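Long-range contact in DNA polymerase (Pyrobaculum calidifontis, PDB 5MDN), which probably catalyses template-directed DNA synthesis, adding deoxyribonucleotides from their triphosphates to a growing strand with release of diphosphate, as a family B polymerase: residues L675-L685 against V708-I718. Sequence-based numbering, arbitrary orientation.
Sequences LIIWKTLDKEL and VGKGTTVGYVI
Ile-677 and Tyr-716 form an antiparallel hydrogen-bonded pair. Ile-677 N donates to Tyr-716 O at 3.0 Å, and Tyr-716 N returns a fairly straight bond to Ile-677 O at 3.1 Å. The side chains of the same pair meet as well. The CA-CB bond of Tyr-716 points away, but CG lies between its own backbone N and carbonyl carbon (chi1 63°), which brings the ring back over Ile-677. Ile-677 CB lies 4.0 Å from the centroid of the Tyr-716 ring, 18° off its normal, a CH-pi contact over one face. CG2 of Ile-677 reaches the phenol end, CD1 the CE1 side, and Ile-718 CD1 lies in plane at the ring edge.

One residue on from Ile-677, the indole of Trp-678 meets Gly-715, whose CA is 3.6 Å from Trp-678 CE3, while Ile-676 CG2 lies over one indole face, offset toward the rim. Gly-715, with no side chain and a positive phi (73°), lets its CA approach the indole directly. Lys-679 O then accepts Val-714 N at 3.2 Å, nearly in line with its C=O bond, and also receives a CA-H...O contact from Thr-713. Beyond it the pairing thins to Thr-712 N with Thr-680 O and Gly-711 N with Leu-681 O, both weak at 3.4 Å. Past them Glu-684 OE2 and Lys-710 NZ form a salt bridge at 2.9 Å, and Leu-685 packs on Val-708.

Further out, Val-717 pairs through its backbone with Met-730, while helix 743-756 packs on Ile-677 through Tyr-746 and helix 693-697 touches Tyr-716. The chemistry therefore grades from an end where two backbone bonds are buried among apolar side chains, which probably strengthens them, to an exposed salt bridge that solvent would probably weaken.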
loop_
_atom_site.group_PDB
_atom_site.type_symbol
_atom_site.label_atom_id
_atom_site.label_comp_id
_atom_site.label_asym_id
_atom_site.label_seq_id
_atom_site.Cartn_x
_atom_site.Cartn_y
_atom_site.Cartn_z
ATOM N N LEU A 675 -15.920 -18.915 -19.039
ATOM C CA LEU A 675 -15.163 -20.157 -19.117
ATOM C C LEU A 675 -13.671 -19.956 -19.371
ATOM O O LEU A 675 -12.914 -20.929 -19.294
ATOM C CB LEU A 675 -15.747 -21.060 -20.210
ATOM C CG LEU A 675 -17.217 -21.461 -20.055
ATOM C CD1 LEU A 675 -17.576 -22.560 -21.040
ATOM C CD2 LEU A 675 -17.517 -21.897 -18.628
ATOM N N ILE A 676 -13.229 -18.732 -19.673
ATOM C CA ILE A 676 -11.817 -18.491 -19.959
ATOM C C ILE A 676 -10.994 -18.596 -18.680
ATOM O O ILE A 676 -11.398 -18.115 -17.612
ATOM C CB ILE A 676 -11.619 -17.127 -20.644
ATOM C CG1 ILE A 676 -11.997 -17.196 -22.127
ATOM C CG2 ILE A 676 -10.189 -16.629 -20.493
ATOM C CD1 ILE A 676 -13.455 -17.112 -22.429
ATOM N N ILE A 677 -9.830 -19.235 -18.789
ATOM C CA ILE A 677 -8.886 -19.399 -17.689
ATOM C C ILE A 677 -7.637 -18.589 -18.015
ATOM O O ILE A 677 -6.985 -18.829 -19.038
ATOM C CB ILE A 677 -8.542 -20.881 -17.465
ATOM C CG1 ILE A 677 -9.823 -21.706 -17.303
ATOM C CG2 ILE A 677 -7.643 -21.043 -16.253
ATOM C CD1 ILE A 677 -9.596 -23.199 -17.327
ATOM N N TRP A 678 -7.303 -17.630 -17.153
ATOM C CA TRP A 678 -6.168 -16.746 -17.391
ATOM C C TRP A 678 -4.886 -17.291 -16.773
ATOM O O TRP A 678 -4.898 -17.937 -15.721
ATOM C CB TRP A 678 -6.397 -15.344 -16.813
ATOM C CG TRP A 678 -7.605 -14.605 -17.285
ATOM C CD1 TRP A 678 -8.682 -14.246 -16.529
ATOM C CD2 TRP A 678 -7.876 -14.143 -18.613
ATOM N NE1 TRP A 678 -9.597 -13.573 -17.296
ATOM C CE2 TRP A 678 -9.130 -13.502 -18.582
ATOM C CE3 TRP A 678 -7.181 -14.207 -19.826
ATOM C CZ2 TRP A 678 -9.704 -12.928 -19.713
ATOM C CZ3 TRP A 678 -7.753 -13.638 -20.947
ATOM C CH2 TRP A 678 -9.002 -13.007 -20.884
ATOM N N LYS A 679 -3.771 -17.027 -17.452
ATOM C CA LYS A 679 -2.443 -17.169 -16.871
ATOM C C LYS A 679 -1.544 -16.150 -17.562
ATOM O O LYS A 679 -1.632 -15.967 -18.779
ATOM C CB LYS A 679 -1.887 -18.589 -17.010
ATOM C CG LYS A 679 -0.754 -18.877 -16.037
ATOM C CD LYS A 679 -1.218 -18.708 -14.596
ATOM C CE LYS A 679 -0.043 -18.631 -13.630
ATOM N NZ LYS A 679 0.721 -17.360 -13.777
ATOM N N THR A 680 -0.681 -15.497 -16.785
ATOM C CA THR A 680 -0.047 -14.264 -17.237
ATOM C C THR A 680 1.314 -14.444 -17.903
ATOM O O THR A 680 1.782 -13.499 -18.548
ATOM C CB THR A 680 0.098 -13.289 -16.060
ATOM O OG1 THR A 680 0.342 -11.968 -16.560
ATOM C CG2 THR A 680 1.247 -13.707 -15.151
ATOM N N LEU A 681 1.958 -15.609 -17.772
ATOM C CA LEU A 681 3.269 -15.847 -18.380
ATOM C C LEU A 681 4.300 -14.819 -17.923
ATOM O O LEU A 681 4.538 -13.829 -18.625
ATOM C CB LEU A 681 3.168 -15.830 -19.911
ATOM C CG LEU A 681 2.714 -17.080 -20.663
ATOM C CD1 LEU A 681 2.710 -16.810 -22.153
ATOM C CD2 LEU A 681 3.648 -18.239 -20.351
ATOM N N ASP A 682 4.919 -15.033 -16.762
ATOM C CA ASP A 682 5.837 -14.025 -16.239
ATOM C C ASP A 682 7.223 -14.125 -16.870
ATOM O O ASP A 682 7.875 -13.102 -17.107
ATOM C CB ASP A 682 5.935 -14.142 -14.717
ATOM C CG ASP A 682 6.435 -15.499 -14.263
ATOM O OD1 ASP A 682 5.842 -16.521 -14.669
ATOM O OD2 ASP A 682 7.420 -15.544 -13.496
ATOM N N LYS A 683 7.688 -15.342 -17.149
ATOM C CA LYS A 683 9.043 -15.553 -17.651
ATOM C C LYS A 683 9.067 -16.205 -19.032
ATOM O O LYS A 683 8.107 -16.079 -19.804
ATOM C CB LYS A 683 9.865 -16.372 -16.654
ATOM C CG LYS A 683 11.323 -15.920 -16.567
ATOM C CD LYS A 683 11.765 -15.610 -15.146
ATOM C CE LYS A 683 12.564 -16.759 -14.562
ATOM N NZ LYS A 683 13.896 -16.896 -15.214
ATOM N N GLU A 684 10.167 -16.896 -19.343
ATOM C CA GLU A 684 10.366 -17.503 -20.652
ATOM C C GLU A 684 9.505 -18.743 -20.843
ATOM O O GLU A 684 9.143 -19.433 -19.886
ATOM C CB GLU A 684 11.824 -17.935 -20.824
ATOM C CG GLU A 684 12.873 -16.844 -20.756
ATOM C CD GLU A 684 13.008 -16.056 -22.030
ATOM O OE1 GLU A 684 12.547 -16.561 -23.074
ATOM O OE2 GLU A 684 13.642 -14.971 -21.995
ATOM N N LEU A 685 9.163 -19.003 -22.103
ATOM C CA LEU A 685 8.558 -20.269 -22.491
ATOM C C LEU A 685 9.626 -21.354 -22.599
ATOM O O LEU A 685 10.750 -21.093 -23.042
ATOM C CB LEU A 685 7.821 -20.111 -23.827
ATOM C CG LEU A 685 7.174 -21.317 -24.517
ATOM C CD1 LEU A 685 5.843 -20.923 -25.132
ATOM C CD2 LEU A 685 8.114 -21.856 -25.596
ATOM N N VAL A 708 4.803 -15.125 -28.321
ATOM C CA VAL A 708 5.331 -16.088 -27.357
ATOM C C VAL A 708 5.883 -15.301 -26.170
ATOM O O VAL A 708 5.935 -15.796 -25.038
ATOM C CB VAL A 708 6.399 -16.997 -27.999
ATOM C CG1 VAL A 708 7.380 -17.532 -26.969
ATOM C CG2 VAL A 708 5.737 -18.160 -28.693
ATOM N N GLY A 709 6.232 -14.040 -26.423
ATOM C CA GLY A 709 7.057 -13.229 -25.547
ATOM C C GLY A 709 6.590 -12.934 -24.138
ATOM O O GLY A 709 5.519 -13.360 -23.697
ATOM N N LYS A 710 7.422 -12.177 -23.427
ATOM C CA LYS A 710 7.250 -11.949 -22.001
ATOM C C LYS A 710 6.127 -10.959 -21.728
ATOM O O LYS A 710 5.920 -10.006 -22.486
ATOM C CB LYS A 710 8.541 -11.406 -21.401
ATOM C CG LYS A 710 9.648 -12.410 -21.223
ATOM C CD LYS A 710 10.889 -11.684 -20.726
ATOM C CE LYS A 710 12.118 -12.575 -20.725
ATOM N NZ LYS A 710 11.866 -13.868 -20.019
ATOM N N GLY A 711 5.397 -11.194 -20.644
ATOM C CA GLY A 711 4.268 -10.348 -20.320
ATOM C C GLY A 711 3.133 -10.468 -21.314
ATOM O O GLY A 711 2.867 -9.531 -22.072
ATOM N N THR A 712 2.451 -11.610 -21.315
ATOM C CA THR A 712 1.343 -11.844 -22.239
ATOM C C THR A 712 0.416 -12.877 -21.625
ATOM O O THR A 712 0.834 -14.012 -21.374
ATOM C CB THR A 712 1.853 -12.318 -23.608
ATOM O OG1 THR A 712 3.190 -12.826 -23.481
ATOM C CG2 THR A 712 1.833 -11.178 -24.614
ATOM N N THR A 713 -0.831 -12.486 -21.385
ATOM C CA THR A 713 -1.829 -13.377 -20.812
ATOM C C THR A 713 -2.490 -14.164 -21.936
ATOM O O THR A 713 -2.798 -13.611 -22.996
ATOM C CB THR A 713 -2.876 -12.584 -20.025
ATOM O OG1 THR A 713 -3.484 -11.609 -20.882
ATOM C CG2 THR A 713 -2.227 -11.867 -18.849
ATOM N N VAL A 714 -2.698 -15.461 -21.705
ATOM C CA VAL A 714 -3.101 -16.353 -22.787
ATOM C C VAL A 714 -4.620 -16.484 -22.884
ATOM O O VAL A 714 -5.205 -16.151 -23.922
ATOM C CB VAL A 714 -2.390 -17.720 -22.649
ATOM C CG1 VAL A 714 -2.706 -18.409 -21.314
ATOM C CG2 VAL A 714 -2.752 -18.629 -23.819
ATOM N N GLY A 715 -5.275 -16.952 -21.822
ATOM C CA GLY A 715 -6.712 -17.135 -21.852
ATOM C C GLY A 715 -7.132 -18.319 -22.698
ATOM O O GLY A 715 -7.209 -18.202 -23.925
ATOM N N TYR A 716 -7.399 -19.463 -22.072
ATOM C CA TYR A 716 -7.707 -20.685 -22.802
ATOM C C TYR A 716 -8.997 -21.316 -22.293
ATOM O O TYR A 716 -9.418 -21.101 -21.153
ATOM C CB TYR A 716 -6.551 -21.689 -22.710
ATOM C CG TYR A 716 -6.234 -22.176 -21.313
ATOM C CD1 TYR A 716 -6.909 -23.258 -20.759
ATOM C CD2 TYR A 716 -5.248 -21.562 -20.553
ATOM C CE1 TYR A 716 -6.614 -23.708 -19.485
ATOM C CE2 TYR A 716 -4.946 -22.006 -19.278
ATOM C CZ TYR A 716 -5.634 -23.079 -18.750
ATOM O OH TYR A 716 -5.338 -23.525 -17.483
ATOM N N VAL A 717 -9.621 -22.105 -23.169
ATOM C CA VAL A 717 -10.824 -22.863 -22.851
ATOM C C VAL A 717 -10.615 -24.308 -23.288
ATOM O O VAL A 717 -10.105 -24.566 -24.385
ATOM C CB VAL A 717 -12.075 -22.264 -23.531
ATOM C CG1 VAL A 717 -13.316 -23.063 -23.170
ATOM C CG2 VAL A 717 -12.246 -20.801 -23.148
ATOM N N ILE A 718 -11.009 -25.248 -22.434
ATOM C CA ILE A 718 -10.917 -26.668 -22.761
ATOM C C ILE A 718 -12.101 -27.058 -23.640
ATOM O O ILE A 718 -13.253 -26.724 -23.340
ATOM C CB ILE A 718 -10.853 -27.524 -21.483
ATOM C CG1 ILE A 718 -9.466 -27.442 -20.830
ATOM C CG2 ILE A 718 -11.213 -28.973 -21.776
ATOM C CD1 ILE A 718 -9.161 -26.149 -20.105
#